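Local coordinates for protein bicaudal C homolog 1 (Homo sapiens, PDB 6GY4) that probably binds RNA through its KH domains, of which this is the N-terminal one, at residues E38-Q43 with K72-M77; T42-P47 with I62-K67. One frame throughout, in Å; residues are numbered along the deposited sequence.

Contact 1 (E38-Q43 with K72-M77); sequences EETNTQ and KEAKEM
The hydroxyl of T40 is gripped twice: OG1 hydrogen-bonds the carbonyl O of I36, one turn back in the same helix, and accepts a short bond from T42 OG1 at 2.6 Å. With T40 OG1 set between its own backbone N and carbonyl carbon (chi1 57°), and T42 OG1 placed in the same way (chi1 56°), the two hydroxyls come together across N41, the first residue past helix 32-40, where phi turns positive. Both threonines are buried, and the chain of bonds runs from T42 OG1 to T40 OG1 and on to the I36 carbonyl, which gives these polar atoms partners. What helix 68-81 presents to this pair is a methyl group: A74 CB lies 3.8 Å from T40 OG1 and equally far from T42 OG1. Here two helices of the type I KH fold meet, the second and the C-terminal one of its beta-alpha-alpha-beta-beta-alpha order, and the small A74 allows the CA atoms of T40 and A74 to approach to 6.3 Å. T40 CG2, anti to its carbonyl carbon, supplies the apolar side, lying 4.4 Å from E73 CB. From one turn further along, the extended M77 chain brings its terminal CE to 4.3 Å from T40 CG2. An alanine here, in place of T40, would lose both OG1 bonds and the CG2 contacts with E73 and M77, and would probably loosen the helix end against A74.

Contact 2 (T42-P47 with I62-K67); sequences TQIAWP and IKVSGK
An antiparallel beta ladder joins strand 43-45, at the edge of the sheet, to the central strand 61-65. Q43 and S65 form a hydrogen-bonded pair, Q43 N to S65 O at 3.0 Å and fairly straight (153° at the hydrogen), with S65 N returning a bond to Q43 O. A45 and K63 make the next such pair: K63 N reaches A45 O at 2.7 Å, whereas the bond from A45 N to K63 O is weak, bent to 130°. Carbonyls also take CA-H contacts, V64 CA lying 3.2 Å from Q43 O. Between these rungs sits the non-hydrogen-bonded pair I44 and V64, whose side chains share the face covered by the C-terminal helix of this type I KH fold; I78 of that helix touches both I44 and I62. I44 CG2, anti to its backbone N, meets I62 CD1 at 3.8 Å, the two chains side by side and pointing the same way. The same CG2 lies in plane at the edge of the W46 ring, while W46 CB rests 3.9 Å from I62 CG2. The side chain of T42, just past the Q43-S65 end of the ladder, crosses that of V64 obliquely, its CB 3.8 Å from V64 CG1. Q43, A45, K63 and S65 point to the opposite face. At G66, where the chain turns a corner toward helix 68-81, the backbone angles would push any beta carbon into the carbonyl O of S65, which only glycine avoids comfortably; T42 CG2 would crowd it as well.

In the fold
Contacts 1 and 2 share T42 and Q43, on the short link from helix 32-40 into strand 43-45, and their centres lie 8 Å apart. Their other halves also follow one another, strand 61-65 running into helix 68-81 through the corner at G66. A74 CB of contact 1 packs 3.8 Å from V64 CG1 of contact 2, so the two contacts meet where helix 68-81 packs on the sheet. As in other type I KH domains, RNA would probably lie in the groove between the side formed by helices 11-23 and 32-40 and strand 43-45; contacts 1 and 2 tie helix 32-40 and strand 43-45 to the C-terminal helix and central strand respectively.

Contact 1 (E38-Q43 with K72-M77)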
loop_
_atom_site.group_PDB
_atom_site.type_symbol
_atom_site.label_atom_id
_atom_site.label_comp_id
_atom_site.label_asym_id
_atom_site.label_seq_id
_atom_site.Cartn_x
_atom_site.Cartn_y
_atom_site.Cartn_z
ATOM N N GLU A 38 7.773 3.328 5.900
ATOM C CA GLU A 38 8.958 3.420 6.744
ATOM C C GLU A 38 9.555 2.042 6.999
ATOM O O GLU A 38 10.781 1.884 7.028
ATOM C CB GLU A 38 8.613 4.112 8.063
ATOM N N GLU A 39 8.702 1.029 7.175
ATOM C CA GLU A 39 9.198 -0.308 7.483
ATOM C C GLU A 39 9.858 -0.951 6.271
ATOM O O GLU A 39 10.871 -1.645 6.407
ATOM C CB GLU A 39 8.058 -1.188 7.989
ATOM C CG GLU A 39 8.486 -2.169 9.055
ATOM C CD GLU A 39 8.862 -1.472 10.342
ATOM O OE1 GLU A 39 8.032 -0.696 10.859
ATOM O OE2 GLU A 39 9.992 -1.686 10.831
ATOM N N THR A 40 9.297 -0.743 5.082
ATOM C CA THR A 40 9.784 -1.396 3.876
ATOM C C THR A 40 10.664 -0.499 3.017
ATOM O O THR A 40 11.270 -0.992 2.063
ATOM C CB THR A 40 8.602 -1.901 3.036
ATOM O OG1 THR A 40 7.734 -0.806 2.721
ATOM C CG2 THR A 40 7.816 -2.956 3.799
ATOM N N ASN A 41 10.760 0.789 3.341
ATOM C CA ASN A 41 11.478 1.772 2.527
ATOM C C ASN A 41 10.926 1.802 1.104
ATOM O O ASN A 41 11.660 1.702 0.118
ATOM C CB ASN A 41 12.986 1.512 2.527
ATOM C CG ASN A 41 13.785 2.771 2.257
ATOM O OD1 ASN A 41 13.402 3.860 2.685
ATOM N ND2 ASN A 41 14.893 2.635 1.537
ATOM N N THR A 42 9.606 1.942 1.008
ATOM C CA THR A 42 8.898 1.949 -0.263
ATOM C C THR A 42 8.075 3.224 -0.377
ATOM O O THR A 42 7.894 3.965 0.593
ATOM C CB THR A 42 7.995 0.717 -0.409
ATOM O OG1 THR A 42 7.087 0.657 0.697
ATOM C CG2 THR A 42 8.828 -0.553 -0.431
ATOM N N GLN A 43 7.573 3.475 -1.585
ATOM C CA GLN A 43 6.761 4.647 -1.886
ATOM C C GLN A 43 5.414 4.183 -2.420
ATOM O O GLN A 43 5.360 3.429 -3.397
ATOM C CB GLN A 43 7.458 5.553 -2.907
ATOM C CG GLN A 43 8.879 5.937 -2.529
ATOM C CD GLN A 43 9.084 7.439 -2.482
ATOM O OE1 GLN A 43 8.202 8.210 -2.860
ATOM N NE2 GLN A 43 10.252 7.862 -2.014
ATOM N N LYS A 72 7.769 -6.365 -2.760
ATOM C CA LYS A 72 7.041 -7.610 -2.544
ATOM C C LYS A 72 6.507 -7.699 -1.119
ATOM O O LYS A 72 5.425 -8.252 -0.890
ATOM C CB LYS A 72 7.944 -8.802 -2.859
ATOM N N GLU A 73 7.252 -7.159 -0.150
ATOM C CA GLU A 73 6.815 -7.219 1.242
ATOM C C GLU A 73 5.750 -6.172 1.537
ATOM O O GLU A 73 4.862 -6.400 2.365
ATOM C CB GLU A 73 8.009 -7.037 2.175
ATOM C CG GLU A 73 9.023 -8.162 2.130
ATOM C CD GLU A 73 10.308 -7.801 2.843
ATOM O OE1 GLU A 73 10.446 -6.629 3.246
ATOM O OE2 GLU A 73 11.178 -8.684 2.998
ATOM N N ALA A 74 5.835 -5.008 0.891
ATOM C CA ALA A 74 4.795 -4.004 1.066
ATOM C C ALA A 74 3.487 -4.458 0.434
ATOM O O ALA A 74 2.407 -4.211 0.981
ATOM C CB ALA A 74 5.249 -2.669 0.478
ATOM N N LYS A 75 3.568 -5.135 -0.716
ATOM C CA LYS A 75 2.362 -5.590 -1.392
ATOM C C LYS A 75 1.645 -6.668 -0.588
ATOM O O LYS A 75 0.411 -6.676 -0.522
ATOM C CB LYS A 75 2.705 -6.102 -2.790
ATOM C CG LYS A 75 1.494 -6.563 -3.587
ATOM C CD LYS A 75 1.895 -7.312 -4.847
ATOM C CE LYS A 75 0.663 -7.748 -5.628
ATOM N NZ LYS A 75 0.995 -8.669 -6.749
ATOM N N GLU A 76 2.396 -7.586 0.029
ATOM C CA GLU A 76 1.756 -8.655 0.789
ATOM C C GLU A 76 0.993 -8.099 1.986
ATOM O O GLU A 76 -0.053 -8.637 2.368
ATOM C CB GLU A 76 2.793 -9.689 1.240
ATOM C CG GLU A 76 3.655 -9.262 2.422
ATOM C CD GLU A 76 4.429 -10.413 3.033
ATOM O OE1 GLU A 76 4.283 -11.552 2.545
ATOM O OE2 GLU A 76 5.182 -10.179 4.003
ATOM N N MET A 77 1.494 -7.011 2.580
ATOM C CA MET A 77 0.831 -6.418 3.737
ATOM C C MET A 77 -0.409 -5.640 3.317
ATOM O O MET A 77 -1.482 -5.791 3.912
ATOM C CB MET A 77 1.804 -5.505 4.490
ATOM C CG MET A 77 3.060 -6.189 5.026
ATOM S SD MET A 77 4.251 -4.996 5.682
ATOM C CE MET A 77 5.704 -6.024 5.907
#

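Contact 2 (T42-P47 with I62-K67)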
loop_
_atom_site.group_PDB
_atom_site.type_symbol
_atom_site.label_atom_id
_atom_site.label_comp_id
_atom_site.label_asym_id
_atom_site.label_seq_id
_atom_site.Cartn_x
_atom_site.Cartn_y
_atom_site.Cartn_z
ATOM N N THR A 42 9.606 1.942 1.008
ATOM C CA THR A 42 8.898 1.949 -0.263
ATOM C C THR A 42 8.075 3.224 -0.377
ATOM O O THR A 42 7.894 3.965 0.593
ATOM C CB THR A 42 7.995 0.717 -0.409
ATOM O OG1 THR A 42 7.087 0.657 0.697
ATOM C CG2 THR A 42 8.828 -0.553 -0.431
ATOM N N GLN A 43 7.573 3.475 -1.585
ATOM C CA GLN A 43 6.761 4.647 -1.886
ATOM C C GLN A 43 5.414 4.183 -2.420
ATOM O O GLN A 43 5.360 3.429 -3.397
ATOM C CB GLN A 43 7.458 5.553 -2.907
ATOM C CG GLN A 43 8.879 5.937 -2.529
ATOM C CD GLN A 43 9.084 7.439 -2.482
ATOM O OE1 GLN A 43 8.202 8.210 -2.860
ATOM N NE2 GLN A 43 10.252 7.862 -2.014
ATOM N N ILE A 44 4.334 4.624 -1.783
ATOM C CA ILE A 44 2.990 4.180 -2.134
ATOM C C ILE A 44 2.228 5.340 -2.759
ATOM O O ILE A 44 2.383 6.502 -2.364
ATOM C CB ILE A 44 2.239 3.619 -0.908
ATOM C CG1 ILE A 44 3.054 2.506 -0.249
ATOM C CG2 ILE A 44 0.879 3.079 -1.312
ATOM C CD1 ILE A 44 2.442 1.988 1.029
ATOM N N ALA A 45 1.397 5.018 -3.749
ATOM C CA ALA A 45 0.603 6.015 -4.451
ATOM C C ALA A 45 -0.743 5.406 -4.809
ATOM O O ALA A 45 -0.812 4.242 -5.207
ATOM C CB ALA A 45 1.323 6.505 -5.712
ATOM N N TRP A 46 -1.807 6.193 -4.667
ATOM C CA TRP A 46 -3.166 5.730 -4.918
ATOM C C TRP A 46 -3.943 6.825 -5.637
ATOM O O TRP A 46 -3.684 8.014 -5.411
ATOM C CB TRP A 46 -3.864 5.317 -3.605
ATOM C CG TRP A 46 -3.927 6.360 -2.529
ATOM C CD1 TRP A 46 -4.855 7.353 -2.403
ATOM C CD2 TRP A 46 -3.055 6.479 -1.397
ATOM N NE1 TRP A 46 -4.602 8.097 -1.276
ATOM C CE2 TRP A 46 -3.502 7.582 -0.641
ATOM C CE3 TRP A 46 -1.933 5.770 -0.957
ATOM C CZ2 TRP A 46 -2.866 7.991 0.531
ATOM C CZ3 TRP A 46 -1.303 6.178 0.206
ATOM C CH2 TRP A 46 -1.771 7.278 0.937
ATOM N N PRO A 47 -4.923 6.456 -6.503
ATOM C CA PRO A 47 -5.577 7.275 -7.536
ATOM C C PRO A 47 -5.240 8.765 -7.551
ATOM O O PRO A 47 -5.582 9.444 -8.523
ATOM C CB PRO A 47 -7.069 7.079 -7.219
ATOM C CG PRO A 47 -7.137 5.764 -6.424
ATOM C CD PRO A 47 -5.727 5.246 -6.286
ATOM N N ILE A 62 -3.227 0.796 -6.533
ATOM C CA ILE A 62 -2.190 1.522 -5.816
ATOM C C ILE A 62 -0.851 1.111 -6.410
ATOM O O ILE A 62 -0.738 0.095 -7.101
ATOM C CB ILE A 62 -2.207 1.288 -4.291
ATOM C CG1 ILE A 62 -1.616 -0.075 -3.937
ATOM C CG2 ILE A 62 -3.613 1.458 -3.732
ATOM C CD1 ILE A 62 -0.800 -0.050 -2.662
ATOM N N LYS A 63 0.171 1.915 -6.134
ATOM C CA LYS A 63 1.460 1.785 -6.801
ATOM C C LYS A 63 2.571 1.837 -5.764
ATOM O O LYS A 63 2.682 2.815 -5.019
ATOM C CB LYS A 63 1.628 2.890 -7.846
ATOM C CG LYS A 63 3.009 3.015 -8.447
ATOM C CD LYS A 63 2.936 3.821 -9.733
ATOM C CE LYS A 63 4.175 4.670 -9.936
ATOM N NZ LYS A 63 4.197 5.844 -9.022
ATOM N N VAL A 64 3.391 0.788 -5.719
ATOM C CA VAL A 64 4.470 0.660 -4.746
ATOM C C VAL A 64 5.796 0.616 -5.495
ATOM O O VAL A 64 5.920 -0.085 -6.507
ATOM C CB VAL A 64 4.302 -0.592 -3.867
ATOM C CG1 VAL A 64 5.139 -0.464 -2.605
ATOM C CG2 VAL A 64 2.836 -0.810 -3.525
ATOM N N SER A 65 6.784 1.353 -4.989
ATOM C CA SER A 65 8.083 1.478 -5.630
ATOM C C SER A 65 9.187 1.236 -4.612
ATOM O O SER A 65 9.044 1.565 -3.430
ATOM C CB SER A 65 8.261 2.866 -6.261
ATOM O OG SER A 65 7.116 3.234 -7.013
ATOM N N GLY A 66 10.287 0.662 -5.078
ATOM C CA GLY A 66 11.433 0.401 -4.232
ATOM C C GLY A 66 12.154 -0.852 -4.689
ATOM O O GLY A 66 12.043 -1.259 -5.841
ATOM N N LYS A 67 12.894 -1.453 -3.761
ATOM C CA LYS A 67 13.594 -2.694 -4.060
ATOM C C LYS A 67 12.596 -3.816 -4.326
ATOM O O LYS A 67 11.503 -3.851 -3.753
ATOM C CB LYS A 67 14.528 -3.076 -2.910
ATOM C CG LYS A 67 15.371 -4.319 -3.169
#